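Local coordinates for NADP-dependent glyceraldehyde-3-phosphate dehydrogenase (Bacillus halodurans, PDB 3PRL), which probably oxidises glyceraldehyde 3-phosphate to 3-phosphoglycerate with NADP+ and without phosphorylation, as a member of the aldehyde dehydrogenase family, at residues Glu89-Gly92 and Glu93-His97; Gly206-Glu209 and Gly210-Gln213; Leu461-Gly465 and Ile466-Leu470. All blocks are in the same frame, centred on the assembly; numbering follows the deposited sequence.

Interaction 1: Glu89-Gly92 and Glu93-His97; sequences EIIG and ELIMH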
# COMPACT_ATOMS: atom_id res chain seq x y z
N GLU D 89 15.87 22.03 27.77
CA GLU D 89 15.70 22.97 28.87
C GLU D 89 15.85 24.42 28.42
O GLU D 89 15.14 25.29 28.91
CB GLU D 89 16.71 22.66 29.98
CG GLU D 89 16.26 21.56 30.95
CD GLU D 89 16.25 20.16 30.34
OE1 GLU D 89 17.25 19.76 29.70
OE2 GLU D 89 15.24 19.45 30.52
N ILE D 90 16.78 24.65 27.51
CA ILE D 90 17.05 25.99 26.99
C ILE D 90 15.89 26.44 26.11
O ILE D 90 15.29 27.49 26.34
CB ILE D 90 18.37 26.01 26.17
CG1 ILE D 90 19.57 25.68 27.08
CG2 ILE D 90 18.53 27.36 25.43
CD1 ILE D 90 20.84 25.27 26.35
N ILE D 91 15.57 25.63 25.11
CA ILE D 91 14.49 25.95 24.18
C ILE D 91 13.17 25.98 24.96
O ILE D 91 12.45 26.98 24.91
CB ILE D 91 14.48 24.95 22.99
CG1 ILE D 91 15.84 24.98 22.30
CG2 ILE D 91 13.38 25.28 21.99
CD1 ILE D 91 15.93 24.08 21.09
N GLY D 92 12.88 24.91 25.69
CA GLY D 92 11.68 24.83 26.53
C GLY D 92 11.43 26.09 27.35
O GLY D 92 10.32 26.62 27.32
N GLU D 93 12.45 26.57 28.06
CA GLU D 93 12.33 27.80 28.86
C GLU D 93 11.92 29.02 28.03
O GLU D 93 11.14 29.86 28.49
CB GLU D 93 13.60 28.10 29.69
CG GLU D 93 14.93 28.34 28.90
CD GLU D 93 15.11 29.76 28.35
OE1 GLU D 93 16.08 29.99 27.59
OE2 GLU D 93 14.30 30.65 28.66
N LEU D 94 12.46 29.13 26.81
CA LEU D 94 12.14 30.24 25.92
C LEU D 94 10.66 30.18 25.56
O LEU D 94 9.94 31.18 25.65
CB LEU D 94 13.01 30.22 24.66
CG LEU D 94 13.14 31.52 23.86
CD1 LEU D 94 13.96 32.56 24.60
CD2 LEU D 94 13.79 31.25 22.52
N ILE D 95 10.20 28.99 25.19
CA ILE D 95 8.77 28.79 24.93
C ILE D 95 7.88 29.22 26.11
O ILE D 95 6.96 30.01 25.91
CB ILE D 95 8.44 27.35 24.50
CG1 ILE D 95 9.22 26.97 23.23
CG2 ILE D 95 6.94 27.22 24.29
CD1 ILE D 95 9.17 25.47 22.89
N MET D 96 8.14 28.72 27.32
CA MET D 96 7.26 29.09 28.45
C MET D 96 7.15 30.60 28.65
O MET D 96 6.05 31.11 28.87
CB MET D 96 7.53 28.35 29.78
CG MET D 96 8.94 28.33 30.26
SD MET D 96 9.15 28.51 32.05
CE MET D 96 10.71 29.39 32.02
N HIS D 97 8.26 31.32 28.52
CA HIS D 97 8.23 32.78 28.65
C HIS D 97 7.49 33.44 27.47
O HIS D 97 6.56 34.21 27.69
CB HIS D 97 9.64 33.38 28.77
CG HIS D 97 10.28 33.21 30.11
ND1 HIS D 97 11.52 32.62 30.28
CD2 HIS D 97 9.86 33.55 31.36
CE1 HIS D 97 11.83 32.60 31.56
NE2 HIS D 97 10.85 33.16 32.24

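Interaction 2: Gly206-Glu209 and Gly210-Gln213; sequences GAPE and GIIQ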
# COMPACT_ATOMS: atom_id res chain seq x y z
N GLY D 206 24.09 20.86 10.75
CA GLY D 206 24.72 20.79 9.43
C GLY D 206 23.81 21.01 8.23
O GLY D 206 24.08 20.48 7.16
N ALA D 207 22.74 21.78 8.38
CA ALA D 207 21.89 22.11 7.23
C ALA D 207 22.71 22.84 6.17
O ALA D 207 23.36 23.84 6.49
CB ALA D 207 20.72 22.95 7.66
N PRO D 208 22.72 22.33 4.93
CA PRO D 208 23.40 23.10 3.87
C PRO D 208 22.74 24.46 3.66
O PRO D 208 21.57 24.65 4.02
CB PRO D 208 23.26 22.21 2.64
CG PRO D 208 23.11 20.82 3.18
CD PRO D 208 22.37 20.96 4.48
N GLU D 209 23.49 25.41 3.11
CA GLU D 209 23.05 26.80 2.91
C GLU D 209 21.80 26.89 2.03
O GLU D 209 21.73 26.24 1.00
CB GLU D 209 24.19 27.60 2.27
CG GLU D 209 24.85 26.86 1.12
CD GLU D 209 26.08 27.55 0.56
OE1 GLU D 209 27.05 27.78 1.32
OE2 GLU D 209 26.06 27.84 -0.65
N GLY D 210 20.82 27.69 2.45
CA GLY D 210 19.61 27.93 1.65
C GLY D 210 18.40 27.03 1.88
O GLY D 210 17.26 27.47 1.75
N ILE D 211 18.65 25.76 2.23
CA ILE D 211 17.58 24.75 2.44
C ILE D 211 16.49 25.22 3.39
O ILE D 211 15.30 24.93 3.19
CB ILE D 211 18.17 23.42 2.96
CG1 ILE D 211 19.33 22.96 2.09
CG2 ILE D 211 17.08 22.33 3.05
CD1 ILE D 211 19.03 23.01 0.61
N ILE D 212 16.93 25.90 4.45
CA ILE D 212 16.08 26.59 5.40
C ILE D 212 16.45 28.08 5.44
O ILE D 212 17.61 28.44 5.67
CB ILE D 212 16.17 25.95 6.82
CG1 ILE D 212 15.28 26.69 7.85
CG2 ILE D 212 17.62 25.85 7.31
CD1 ILE D 212 13.78 26.44 7.66
N GLN D 213 15.45 28.92 5.17
CA GLN D 213 15.55 30.37 5.34
C GLN D 213 14.49 30.81 6.35
O GLN D 213 13.36 30.30 6.32
CB GLN D 213 15.34 31.08 4.00
CG GLN D 213 16.07 30.43 2.82
CD GLN D 213 17.54 30.83 2.73
OE1 GLN D 213 18.30 30.73 3.71
NE2 GLN D 213 17.94 31.29 1.55

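Interaction 3: Leu461-Gly465 and Ile466-Leu470; sequences LGVQG and IKPSL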
# COMPACT_ATOMS: atom_id res chain seq x y z
N LEU D 461 -7.97 22.97 5.23
CA LEU D 461 -7.84 22.60 3.83
C LEU D 461 -6.66 21.62 3.71
O LEU D 461 -5.58 21.87 4.24
CB LEU D 461 -7.63 23.87 2.99
CG LEU D 461 -7.53 23.86 1.46
CD1 LEU D 461 -8.75 23.24 0.82
CD2 LEU D 461 -7.30 25.28 0.92
N GLY D 462 -6.89 20.49 3.05
CA GLY D 462 -5.89 19.42 2.97
C GLY D 462 -5.72 18.62 4.25
O GLY D 462 -6.60 18.64 5.11
N VAL D 463 -4.59 17.92 4.39
CA VAL D 463 -4.37 16.93 5.48
C VAL D 463 -2.95 16.97 6.04
O VAL D 463 -1.98 17.20 5.29
CB VAL D 463 -4.55 15.48 4.99
CG1 VAL D 463 -5.08 14.57 6.12
CG2 VAL D 463 -5.45 15.40 3.74
N GLN D 464 -2.82 16.69 7.34
CA GLN D 464 -1.52 16.54 7.98
C GLN D 464 -1.42 15.24 8.76
O GLN D 464 -2.18 14.30 8.54
CB GLN D 464 -1.21 17.74 8.89
CG GLN D 464 -0.01 18.58 8.48
CD GLN D 464 1.28 18.20 9.22
OE1 GLN D 464 1.30 17.30 10.06
NE2 GLN D 464 2.37 18.88 8.88
N GLY D 465 -0.50 15.22 9.72
CA GLY D 465 -0.07 14.00 10.34
C GLY D 465 1.16 13.63 9.53
O GLY D 465 1.43 14.24 8.48
N ILE D 466 1.90 12.64 10.00
CA ILE D 466 3.25 12.39 9.45
C ILE D 466 3.27 12.00 7.98
O ILE D 466 3.84 12.73 7.16
CB ILE D 466 4.04 11.37 10.30
CG1 ILE D 466 4.20 11.87 11.73
CG2 ILE D 466 5.41 11.06 9.65
CD1 ILE D 466 4.89 13.21 11.86
N LYS D 467 2.67 10.85 7.64
CA LYS D 467 2.63 10.44 6.23
C LYS D 467 1.88 11.41 5.32
O LYS D 467 2.42 11.77 4.26
CB LYS D 467 2.12 9.02 6.00
CG LYS D 467 2.32 8.54 4.54
CD LYS D 467 1.35 7.43 4.14
CE LYS D 467 1.96 6.06 4.36
NZ LYS D 467 2.43 5.42 3.07
N PRO D 468 0.65 11.82 5.70
CA PRO D 468 -0.13 12.71 4.82
C PRO D 468 0.64 13.99 4.50
O PRO D 468 0.51 14.52 3.40
CB PRO D 468 -1.38 13.04 5.66
CG PRO D 468 -1.53 11.84 6.55
CD PRO D 468 -0.14 11.41 6.88
N SER D 469 1.42 14.46 5.48
CA SER D 469 2.31 15.60 5.28
C SER D 469 3.29 15.36 4.16
O SER D 469 3.47 16.22 3.30
CB SER D 469 3.07 15.93 6.58
OG SER D 469 2.15 16.48 7.51
N LEU D 470 3.93 14.20 4.15
CA LEU D 470 4.94 13.89 3.11
C LEU D 470 4.39 13.95 1.69
O LEU D 470 5.07 14.44 0.78
CB LEU D 470 5.59 12.53 3.38
CG LEU D 470 6.44 12.58 4.65
CD1 LEU D 470 6.62 11.21 5.24
CD2 LEU D 470 7.77 13.20 4.35

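Interaction 1: Glu89-Gly92 and Glu93-His97
I95 lies back along the preceding turn of helix 88-98, its CB beside the G92 carbonyl and its CG1 arm beside that of I91, ending at the side chain of I91. Its CB is 3.5 Å from G92 O. From there CG1 turns toward the backbone N side (chi1 -59°), which brings it within 3.6 Å of I91 O. The chain then runs on extended, and the tip CD1 comes 4.3 Å from I91 CG2: a methyl-to-methyl contact between residues four apart and the one apolar side-chain pair joining 89-92 to 93-97. The backbone beneath is regular at this point. I95 N bonds to I91 O at 3.0 Å with an N-H...O angle of 167°, and M96 N bonds to G92 O equally short and almost as straight, both donors lying close to the line of the C=O bond. Two residues earlier the geometry differs: E93 N reaches E89 O at 3.1 Å from well above the carbonyl plane. L94 N divides its hydrogen between I90 O and I91 O in two weak bonds, and the position of I90 O is less certain, so little can be built on that part of the turn. E93 CB lies 3.3 Å from E89 O. L94 CB likewise rests beside I91 O at 3.3 Å, while M96 CG sits farther from G92 O. Beyond the pair, I91 and I95 both press on V166 and on V110 of helix 103-124, and L94 meets L193 and K197 of helix 192-204, whereas E89 and I90 are exposed. Apolar residues spaced three and four apart on one side, with polar ones on another, are the signature of an amphipathic alpha-helix, here packed against two neighbouring helices.

Interaction 2: Gly206-Glu209 and Gly210-Gln213
P208 and I211 are the ends of a type II beta turn, in which G210 takes a positive phi of 91°, a value at which a side chain on G210 would collide with the E209 carbonyl oxygen. The turn folds I211 back against P208. Its CG1 lies 3.4 Å from P208 O and 4.0 Å from P208 CB, so a single methylene touches both the carbonyl and the ring. The first torsion explains this: with chi1 at -51° CG1 stands beside the backbone N, on the side where the turn closes. A207 adds a lighter contact, its CB 4.3 Å from I212 CG2, just where the chain becomes strand. E209 is at an exposed position, and the bond to its CB points away from 210-213. Upstream, G206 ends helix 192-204 in a Schellman motif, again with positive phi. The stretch therefore links that helix to strand 212-214, which runs parallel to strand 182-186, and the three form a beta-alpha-beta crossover consistent with the Rossmann-like coenzyme domain of aldehyde dehydrogenases. I211 packs on A61 and W65 of helix 48-65 and on L177 of helix 167-178, while I212 touches V183 and F185 of strand 182-186, I173 of helix 167-178 and L15 of strand 10-16.

Interaction 3: Leu461-Gly465 and Ile466-Leu470
S469 reaches back to G465 because its chi1 of -71° sets OG beside its own backbone N, anti to the carbonyl carbon, so that hydroxyl and N-H both aim at the oxygen four residues earlier. G465, at phi 94° and psi 170°, presents that oxygen to them. OG donates to G465 O at 2.5 Å, a short bond, and S469 N donates to G465 O at 3.0 Å; the two donors approach from opposite faces of the carbonyl plane, gripping one acceptor between them. With an alanine here the hydroxyl is gone, and G465 O would probably be held by the backbone N-H alone, leaving the first helical turn less firmly fixed. G465 is the N-cap residue, and the S469 N bond is an i to i+4 bond of the first helical turn. P468 fits into this turn as well: its ring packs against the Q464-G465 peptide, CB and CG each 3.2 Å from Q464 O, and CD 3.6 Å from G465 O. V463 CG1 meets the same CB of P468 at 4.0 Å, the two side chains crossing at about a right angle. The backbone oxygen of V463 is buried by the contact and has no partner in the model. Q464 was modelled in two conformers, so the closeness of its amide to S469 OG is doubtful; in one of them its side chain lies near E259, the predicted active-site residue, though the other leaves this tentative. The segment follows strand 460-461, where L461 pairs with L258 of strand 256-259, and V463 packs on E476 of the second subunit. Helix 466-472 is held on one side by I466 against I116 and T120 of helix 103-124, while S469 and L470 rest on P175 of helix 167-178.

Overall arrangement
All three interactions are local, and no two touch: the nearest atoms are about 14 Å apart between interactions 1 and 2, about 17 Å between 1 and 3, and about 13 Å between 2 and 3. Neighbouring helices connect them. Helix 103-124 receives residues from interactions 1 and 3, and helix 167-178 from 2 and 3, while helix 192-204 packs on interaction 1 and leads into interaction 2. Interaction 1 is the most buried and combines helical backbone bonds with apolar packing. Interaction 2 is partly buried and apolar, shaped by a glycine turn. Interaction 3, also partly buried, relies on two S469 donors sharing the G465 carbonyl near the predicted active site and reaches another subunit.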